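Local atomic coordinates of uncharacterized protein (Staphylococcus aureus subsp. aureus, PDB entry 4H0A), a protein that is of unknown function but belongs to the CAP (cysteine-rich secretory protein) family, pairing a CAP domain with a CAP-associated N-terminal region. Residues N204-L209 with G309-D314; Y80-T85 with Y210-E215. One frame throughout, in Å; residues are numbered along the deposited sequence.

Contact 1: residues N204-L209 with G309-D314; sequences NQLISL and GDVMRD. With EDO (1,2-ethanediol), chain D.
Val311 and Leu206 carry most of the contact between helix 201-219 and strand 306-312 of the mixed sheet, one helix-on-sheet layer of the alpha-beta-alpha sandwich of the CAP fold. The segment axes approach to 7.4 Å at 138°, so the strand runs roughly against the helix, and the CA atoms of Leu206 and Val311 are only 5.6 Å apart. One methyl of Val311 does the close packing: CG2, beside the backbone N, meets the helix backbone itself, with Leu206 CA at 3.7 Å, while Leu206 CB follows at 4.0 Å. The other methyl, CG1, reaches Gln205 CB. Since Gly309 has no side chain, the end of Leu206 can lie directly on the strand backbone, helped by CG standing anti to the backbone N (chi1 174°). No hydrogen bond links the two segments; the contact is made by van der Waals packing, partly against the strand peptide. Asn204 holds a 1,2-ethanediol, probably from the crystallisation liquor, at both ends: OD1 accepts from O2 (2.8 Å) and ND2 donates to O1 (3.0 Å). Leu206 divides the peptide after Gly309: CD1 lies 3.4 Å from Gly309 C, and CD2 3.5 Å from Gly309 O.

Contact 2: residues Y80-T85 with Y210-E215; sequences YYIVST and YEVTNE
Tyr80 and Glu215 bring the two backbones nearest, with their CA atoms 7.7 Å apart, although the axes of strand 80-85 and helix 210-215 come no closer than 10.5 Å. Their N-to-C directions differ by 144°, and the strand draws away from the helix after Ile82, so that side chains near its start span the gap. Tyr80 does most of this. Its CG is anti to the backbone N, and the phenol ends at Glu211: Tyr80 OH donates a 2.6 Å hydrogen bond to Glu211 OE1. That oxygen lies at the ring edge, in the ring plane, and is met on its anti side; ring and carboxylate planes stand 80° apart. Arg61 forms a salt bridge to the same OE1 and Lys75 one to OE2, so two cations and a phenol share this carboxylate, which would probably favour its ionised form. The contact packs the seven-stranded antiparallel sheet of the CAP-associated N-terminal region against a helix of the CAP domain, making it an interface between the two parts of the chain. Glu215 treats the same ring differently: its CG makes an off-centre CH-pi contact, 4.2 Å from the centroid, and its carboxylate is turned nearly parallel to the ring, the planes 12° apart. The bend at chi2 brings CD to 3.5 Å from Tyr80 CB, while OE2 is salt-bridged to Lys218. Val212 completes the apolar part through one methyl, CG2, which lies 3.9 Å from Tyr80 CE2 and 4.2 Å from Ile82 CD1.

From the N terminus, the first contact segment met is on strand 79-86, the third strand in order across the seven-stranded sheet; the chain then reaches helix 201-219, where contact 2 closes a loop with 124 residues between its segments. Residues 204-209 come just before 210-215 on that helix, and contact 1 closes a second loop on reaching strand 306-312, with 99 residues between. The segments alternate, so the loops cross. The helix thus joins the N-terminal sheet to the mixed CAP sheet. A probable hydrogen bond between Gly309 N and Tyr210 OH (2.9 Å) connects the contacts, while Ser208 CA packs 4.3 Å from Tyr80 OH. Arg61, already paired with Glu211, also hydrogen-bonds to Asn204 OD1 and Ser208 OG.

Contact 1: residues N204-L209 with G309-D314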
ATOM      1  N   ASN A 204      -7.460 -11.329   1.435  1.00 30.14           N
ATOM      2  CA  ASN A 204      -7.027 -10.630   0.214  1.00 28.54           C
ATOM      3  C   ASN A 204      -6.035  -9.510   0.540  1.00 31.86           C
ATOM      4  O   ASN A 204      -5.166  -9.234  -0.294  1.00 30.63           O
ATOM      5  CB  ASN A 204      -8.216 -10.114  -0.570  1.00 27.02           C
ATOM      6  CG  ASN A 204      -8.796 -11.218  -1.398  1.00 35.46           C
ATOM      7  OD1 ASN A 204      -8.174 -11.626  -2.376  1.00 29.69           O
ATOM      8  ND2 ASN A 204      -9.893 -11.826  -0.958  1.00 25.70           N
ATOM      9  N   GLN A 205      -6.129  -8.879   1.736  1.00 30.64           N
ATOM     10  CA  GLN A 205      -5.145  -7.864   2.132  0.50 30.96           C
ATOM     11  C   GLN A 205      -3.805  -8.551   2.344  1.00 35.77           C
ATOM     12  O   GLN A 205      -2.776  -7.972   2.033  1.00 35.61           O
ATOM     13  CB  GLN A 205      -5.561  -7.100   3.407  0.50 33.41           C
ATOM     14  CG  GLN A 205      -6.814  -6.226   3.285  0.50 38.41           C
ATOM     15  CD  GLN A 205      -6.764  -5.232   2.157  0.50 46.92           C
ATOM     16  OE1 GLN A 205      -7.542  -5.305   1.202  0.50 37.79           O
ATOM     17  NE2 GLN A 205      -5.870  -4.267   2.253  0.50 39.20           N
ATOM     18  N   LEU A 206      -3.825  -9.797   2.877  1.00 33.56           N
ATOM     19  CA  LEU A 206      -2.590 -10.558   3.083  1.00 33.68           C
ATOM     20  C   LEU A 206      -1.941 -10.871   1.724  1.00 35.58           C
ATOM     21  O   LEU A 206      -0.725 -10.737   1.589  1.00 33.72           O
ATOM     22  CB  LEU A 206      -2.863 -11.865   3.864  1.00 34.59           C
ATOM     23  CG  LEU A 206      -1.672 -12.823   4.027  1.00 38.31           C
ATOM     24  CD1 LEU A 206      -0.488 -12.120   4.722  1.00 38.96           C
ATOM     25  CD2 LEU A 206      -2.082 -14.065   4.797  1.00 38.63           C
ATOM     26  N   ILE A 207      -2.749 -11.271   0.712  1.00 31.53           N
ATOM     27  CA  ILE A 207      -2.214 -11.556  -0.628  1.00 29.95           C
ATOM     28  C   ILE A 207      -1.642 -10.266  -1.227  1.00 32.98           C
ATOM     29  O   ILE A 207      -0.576 -10.308  -1.829  1.00 32.36           O
ATOM     30  CB  ILE A 207      -3.276 -12.213  -1.562  1.00 31.73           C
ATOM     31  CG1 ILE A 207      -3.616 -13.629  -1.051  1.00 32.52           C
ATOM     32  CG2 ILE A 207      -2.747 -12.297  -3.019  1.00 30.05           C
ATOM     33  CD1 ILE A 207      -4.989 -14.111  -1.462  1.00 36.10           C
ATOM     34  N   SER A 208      -2.338  -9.134  -1.074  1.00 30.27           N
ATOM     35  CA  SER A 208      -1.814  -7.843  -1.566  1.00 30.89           C
ATOM     36  C   SER A 208      -0.521  -7.455  -0.843  1.00 35.43           C
ATOM     37  O   SER A 208       0.385  -6.917  -1.477  1.00 36.92           O
ATOM     38  CB  SER A 208      -2.841  -6.739  -1.368  1.00 34.55           C
ATOM     39  OG  SER A 208      -3.953  -6.973  -2.210  1.00 36.58           O
ATOM     40  N   LEU A 209      -0.428  -7.743   0.480  1.00 31.28           N
ATOM     41  CA  LEU A 209       0.783  -7.478   1.262  1.00 32.21           C
ATOM     42  C   LEU A 209       1.964  -8.242   0.642  1.00 34.35           C
ATOM     43  O   LEU A 209       3.018  -7.661   0.440  1.00 33.83           O
ATOM     44  CB  LEU A 209       0.587  -7.875   2.742  1.00 33.53           C
ATOM     45  CG  LEU A 209       1.829  -7.757   3.658  1.00 40.06           C
ATOM     46  CD1 LEU A 209       2.216  -6.304   3.851  1.00 41.28           C
ATOM     47  CD2 LEU A 209       1.571  -8.420   4.997  1.00 42.16           C
ATOM     48  N   GLY A 309       2.817 -14.202   6.451  1.00 39.10           N
ATOM     49  CA  GLY A 309       2.233 -13.170   7.289  1.00 40.08           C
ATOM     50  C   GLY A 309       0.796 -13.410   7.646  1.00 43.54           C
ATOM     51  O   GLY A 309       0.248 -14.488   7.414  1.00 41.63           O
ATOM     52  N   ASP A 310       0.198 -12.397   8.252  1.00 41.33           N
ATOM     53  CA  ASP A 310      -1.209 -12.414   8.601  1.00 41.32           C
ATOM     54  C   ASP A 310      -1.736 -10.993   8.663  1.00 46.42           C
ATOM     55  O   ASP A 310      -0.983 -10.066   8.943  1.00 46.81           O
ATOM     56  CB  ASP A 310      -1.448 -13.125   9.942  1.00 45.74           C
ATOM     57  CG  ASP A 310      -2.920 -13.421  10.209  1.00 54.51           C
ATOM     58  OD1 ASP A 310      -3.653 -13.731   9.244  1.00 53.83           O
ATOM     59  OD2 ASP A 310      -3.333 -13.343  11.369  1.00 60.82           O
ATOM     60  N   VAL A 311      -3.014 -10.830   8.330  1.00 43.31           N
ATOM     61  CA  VAL A 311      -3.725  -9.559   8.428  1.00 43.81           C
ATOM     62  C   VAL A 311      -5.018  -9.825   9.175  1.00 51.26           C
ATOM     63  O   VAL A 311      -5.811 -10.629   8.702  1.00 48.76           O
ATOM     64  CB  VAL A 311      -3.999  -8.921   7.037  1.00 44.06           C
ATOM     65  CG1 VAL A 311      -4.799  -7.617   7.180  1.00 43.51           C
ATOM     66  CG2 VAL A 311      -2.697  -8.689   6.278  1.00 42.72           C
HETATM   67  N   MSE A 312      -5.235  -9.205  10.337  1.00 53.83           N
HETATM   68  CA  MSE A 312      -6.526  -9.344  11.007  1.00 57.69           C
HETATM   69  C   MSE A 312      -6.896  -8.027  11.631  1.00 66.44           C
HETATM   70  O   MSE A 312      -6.185  -7.522  12.503  1.00 66.04           O
HETATM   71  CB  MSE A 312      -6.637 -10.500  12.017  1.00 62.73           C
HETATM   72  CG  MSE A 312      -5.390 -10.828  12.778  1.00 73.29           C
HETATM   73 SE   MSE A 312      -5.770 -12.184  14.166  0.75 86.74          SE
HETATM   74  CE  MSE A 312      -6.478 -13.638  13.017  1.00 81.11           C
ATOM     75  N   ARG A 313      -8.010  -7.456  11.115  1.00 66.34           N
ATOM     76  CA  ARG A 313      -8.616  -6.195  11.522  1.00 68.94           C
ATOM     77  C   ARG A 313      -7.606  -5.054  11.301  1.00 74.93           C
ATOM     78  O   ARG A 313      -7.248  -4.799  10.144  1.00 73.50           O
ATOM     79  CB  ARG A 313      -9.165  -6.264  12.969  1.00 73.74           C
ATOM     80  N   ASP A 314      -7.089  -4.446  12.384  1.00 73.70           N
ATOM     81  CA  ASP A 314      -6.181  -3.311  12.316  1.00 73.50           C
ATOM     82  C   ASP A 314      -4.701  -3.718  12.169  1.00 73.40           C
ATOM     83  O   ASP A 314      -3.888  -2.848  11.854  1.00 74.42           O
ATOM     84  CB  ASP A 314      -6.373  -2.462  13.592  1.00 79.25           C
ATOM     85  CG  ASP A 314      -7.582  -1.545  13.543  1.00 94.76           C
ATOM     86  OD1 ASP A 314      -8.518  -1.832  12.759  1.00 94.47           O
ATOM     87  OD2 ASP A 314      -7.600  -0.547  14.301  1.00104.07           O
TER
HETATM   88  C1  EDO D 402     -11.494 -13.505  -4.048  1.00 36.32           C
HETATM   89  O1  EDO D 402     -11.754 -13.538  -2.599  1.00 34.13           O
HETATM   90  C2  EDO D 402     -10.100 -13.006  -4.474  1.00 33.83           C
HETATM   91  O2  EDO D 402      -8.987 -13.781  -3.931  1.00 30.79           O

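Contact 2: residues Y80-T85 with Y210-E215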
ATOM      1  N   TYR A  80       1.758  -3.852 -12.325  1.00 31.22           N
ATOM      2  CA  TYR A  80       0.959  -4.278 -11.191  1.00 30.15           C
ATOM      3  C   TYR A  80      -0.043  -3.193 -10.869  1.00 33.63           C
ATOM      4  O   TYR A  80       0.367  -2.059 -10.611  1.00 33.51           O
ATOM      5  CB  TYR A  80       1.874  -4.571  -9.994  1.00 31.27           C
ATOM      6  CG  TYR A  80       1.107  -5.085  -8.797  1.00 30.73           C
ATOM      7  CD1 TYR A  80       0.746  -6.426  -8.698  1.00 31.64           C
ATOM      8  CD2 TYR A  80       0.656  -4.214  -7.807  1.00 30.68           C
ATOM      9  CE1 TYR A  80      -0.023  -6.893  -7.638  1.00 29.34           C
ATOM     10  CE2 TYR A  80      -0.100  -4.675  -6.728  1.00 30.18           C
ATOM     11  CZ  TYR A  80      -0.441  -6.015  -6.650  1.00 34.02           C
ATOM     12  OH  TYR A  80      -1.159  -6.465  -5.568  1.00 32.31           O
ATOM     13  N   TYR A  81      -1.347  -3.519 -10.893  1.00 29.43           N
ATOM     14  CA  TYR A  81      -2.406  -2.557 -10.603  1.00 28.85           C
ATOM     15  C   TYR A  81      -3.400  -3.083  -9.580  1.00 31.55           C
ATOM     16  O   TYR A  81      -3.873  -4.213  -9.737  1.00 30.63           O
ATOM     17  CB  TYR A  81      -3.201  -2.235 -11.881  1.00 30.08           C
ATOM     18  CG  TYR A  81      -2.371  -1.856 -13.081  1.00 31.96           C
ATOM     19  CD1 TYR A  81      -1.876  -0.563 -13.232  1.00 34.40           C
ATOM     20  CD2 TYR A  81      -2.140  -2.766 -14.108  1.00 32.67           C
ATOM     21  CE1 TYR A  81      -1.159  -0.194 -14.367  1.00 35.41           C
ATOM     22  CE2 TYR A  81      -1.435  -2.400 -15.251  1.00 34.31           C
ATOM     23  CZ  TYR A  81      -0.942  -1.112 -15.375  1.00 37.86           C
ATOM     24  OH  TYR A  81      -0.258  -0.720 -16.505  1.00 39.60           O
ATOM     25  N   ILE A  82      -3.739  -2.274  -8.568  1.00 29.34           N
ATOM     26  CA  ILE A  82      -4.841  -2.540  -7.645  1.00 28.24           C
ATOM     27  C   ILE A  82      -5.850  -1.464  -7.986  1.00 32.08           C
ATOM     28  O   ILE A  82      -5.600  -0.283  -7.716  1.00 30.95           O
ATOM     29  CB  ILE A  82      -4.510  -2.576  -6.131  1.00 32.19           C
ATOM     30  CG1 ILE A  82      -3.418  -3.616  -5.822  1.00 31.85           C
ATOM     31  CG2 ILE A  82      -5.822  -2.880  -5.329  1.00 31.91           C
ATOM     32  CD1 ILE A  82      -2.825  -3.489  -4.393  1.00 34.57           C
ATOM     33  N   VAL A  83      -6.958  -1.859  -8.622  1.00 29.00           N
ATOM     34  CA  VAL A  83      -7.994  -0.938  -9.083  1.00 28.67           C
ATOM     35  C   VAL A  83      -9.202  -1.052  -8.165  1.00 32.66           C
ATOM     36  O   VAL A  83      -9.786  -2.126  -8.103  1.00 30.95           O
ATOM     37  CB  VAL A  83      -8.363  -1.277 -10.553  1.00 30.78           C
ATOM     38  CG1 VAL A  83      -9.445  -0.340 -11.079  1.00 31.74           C
ATOM     39  CG2 VAL A  83      -7.118  -1.253 -11.451  1.00 29.87           C
ATOM     40  N   SER A  84      -9.592   0.040  -7.485  1.00 30.52           N
ATOM     41  CA  SER A  84     -10.775   0.033  -6.611  1.00 31.90           C
ATOM     42  C   SER A  84     -11.949   0.637  -7.332  1.00 36.19           C
ATOM     43  O   SER A  84     -11.785   1.648  -8.018  1.00 37.82           O
ATOM     44  CB  SER A  84     -10.518   0.813  -5.326  1.00 35.18           C
ATOM     45  OG  SER A  84      -9.281   0.442  -4.745  1.00 35.65           O
ATOM     46  N   THR A  85     -13.134   0.065  -7.135  1.00 31.88           N
ATOM     47  CA  THR A  85     -14.347   0.543  -7.772  1.00 33.39           C
ATOM     48  C   THR A  85     -15.479   0.688  -6.762  1.00 38.36           C
ATOM     49  O   THR A  85     -15.466   0.065  -5.704  1.00 37.00           O
ATOM     50  CB  THR A  85     -14.794  -0.428  -8.895  1.00 37.12           C
ATOM     51  OG1 THR A  85     -15.292  -1.614  -8.289  1.00 37.34           O
ATOM     52  CG2 THR A  85     -13.668  -0.783  -9.875  1.00 34.12           C
ATOM     53  N   TYR A 210       1.775  -9.528   0.312  1.00 31.30           N
ATOM     54  CA  TYR A 210       2.824 -10.329  -0.331  1.00 31.10           C
ATOM     55  C   TYR A 210       3.202  -9.763  -1.686  1.00 36.49           C
ATOM     56  O   TYR A 210       4.386  -9.643  -2.009  1.00 36.75           O
ATOM     57  CB  TYR A 210       2.357 -11.791  -0.549  1.00 31.30           C
ATOM     58  CG  TYR A 210       2.082 -12.622   0.689  1.00 32.55           C
ATOM     59  CD1 TYR A 210       2.916 -12.554   1.806  1.00 35.95           C
ATOM     60  CD2 TYR A 210       1.080 -13.590   0.687  1.00 32.90           C
ATOM     61  CE1 TYR A 210       2.719 -13.381   2.912  1.00 36.48           C
ATOM     62  CE2 TYR A 210       0.897 -14.448   1.773  1.00 34.54           C
ATOM     63  CZ  TYR A 210       1.721 -14.342   2.884  1.00 39.86           C
ATOM     64  OH  TYR A 210       1.519 -15.136   3.993  1.00 36.75           O
ATOM     65  N   GLU A 211       2.188  -9.455  -2.506  1.00 32.66           N
ATOM     66  CA  GLU A 211       2.415  -8.961  -3.870  1.00 32.16           C
ATOM     67  C   GLU A 211       3.113  -7.610  -3.887  1.00 35.61           C
ATOM     68  O   GLU A 211       4.057  -7.447  -4.644  1.00 35.20           O
ATOM     69  CB  GLU A 211       1.091  -8.842  -4.631  1.00 32.13           C
ATOM     70  CG  GLU A 211       0.504 -10.192  -5.006  1.00 34.54           C
ATOM     71  CD  GLU A 211      -0.883 -10.132  -5.609  1.00 38.83           C
ATOM     72  OE1 GLU A 211      -1.542  -9.070  -5.532  1.00 31.13           O
ATOM     73  OE2 GLU A 211      -1.306 -11.161  -6.182  1.00 34.50           O
ATOM     74  N   VAL A 212       2.653  -6.649  -3.063  1.00 32.51           N
ATOM     75  CA  VAL A 212       3.271  -5.321  -3.048  1.00 32.59           C
ATOM     76  C   VAL A 212       4.698  -5.418  -2.485  1.00 39.06           C
ATOM     77  O   VAL A 212       5.591  -4.719  -2.971  1.00 39.01           O
ATOM     78  CB  VAL A 212       2.424  -4.269  -2.302  1.00 35.42           C
ATOM     79  CG1 VAL A 212       3.194  -2.941  -2.213  1.00 35.37           C
ATOM     80  CG2 VAL A 212       1.093  -4.055  -3.016  1.00 34.22           C
ATOM     81  N   THR A 213       4.935  -6.304  -1.500  1.00 36.66           N
ATOM     82  CA  THR A 213       6.293  -6.516  -0.973  1.00 37.58           C
ATOM     83  C   THR A 213       7.212  -6.968  -2.103  1.00 41.28           C
ATOM     84  O   THR A 213       8.322  -6.457  -2.227  1.00 42.28           O
ATOM     85  CB  THR A 213       6.287  -7.548   0.164  1.00 40.11           C
ATOM     86  OG1 THR A 213       5.632  -6.969   1.287  1.00 42.76           O
ATOM     87  CG2 THR A 213       7.704  -8.024   0.549  1.00 38.30           C
ATOM     88  N   ASN A 214       6.753  -7.917  -2.928  1.00 36.68           N
ATOM     89  CA  ASN A 214       7.562  -8.432  -4.029  1.00 36.59           C
ATOM     90  C   ASN A 214       7.704  -7.394  -5.157  1.00 40.21           C
ATOM     91  O   ASN A 214       8.757  -7.363  -5.780  1.00 41.78           O
ATOM     92  CB  ASN A 214       7.024  -9.782  -4.540  1.00 36.72           C
ATOM     93  CG  ASN A 214       7.451 -10.940  -3.653  1.00 51.12           C
ATOM     94  OD1 ASN A 214       8.458 -10.862  -2.930  1.00 46.22           O
ATOM     95  ND2 ASN A 214       6.716 -12.051  -3.681  1.00 36.81           N
ATOM     96  N   GLU A 215       6.713  -6.517  -5.384  1.00 34.74           N
ATOM     97  CA  GLU A 215       6.875  -5.439  -6.377  1.00 33.78           C
ATOM     98  C   GLU A 215       7.970  -4.472  -5.939  1.00 39.43           C
ATOM     99  O   GLU A 215       8.781  -4.064  -6.769  1.00 41.34           O
ATOM    100  CB  GLU A 215       5.561  -4.656  -6.585  1.00 33.06           C
ATOM    101  CG  GLU A 215       4.481  -5.434  -7.316  1.00 34.80           C
ATOM    102  CD  GLU A 215       4.873  -5.941  -8.690  1.00 44.73           C
ATOM    103  OE1 GLU A 215       5.515  -5.183  -9.453  1.00 40.38           O
ATOM    104  OE2 GLU A 215       4.558  -7.114  -8.992  1.00 41.11           O
TER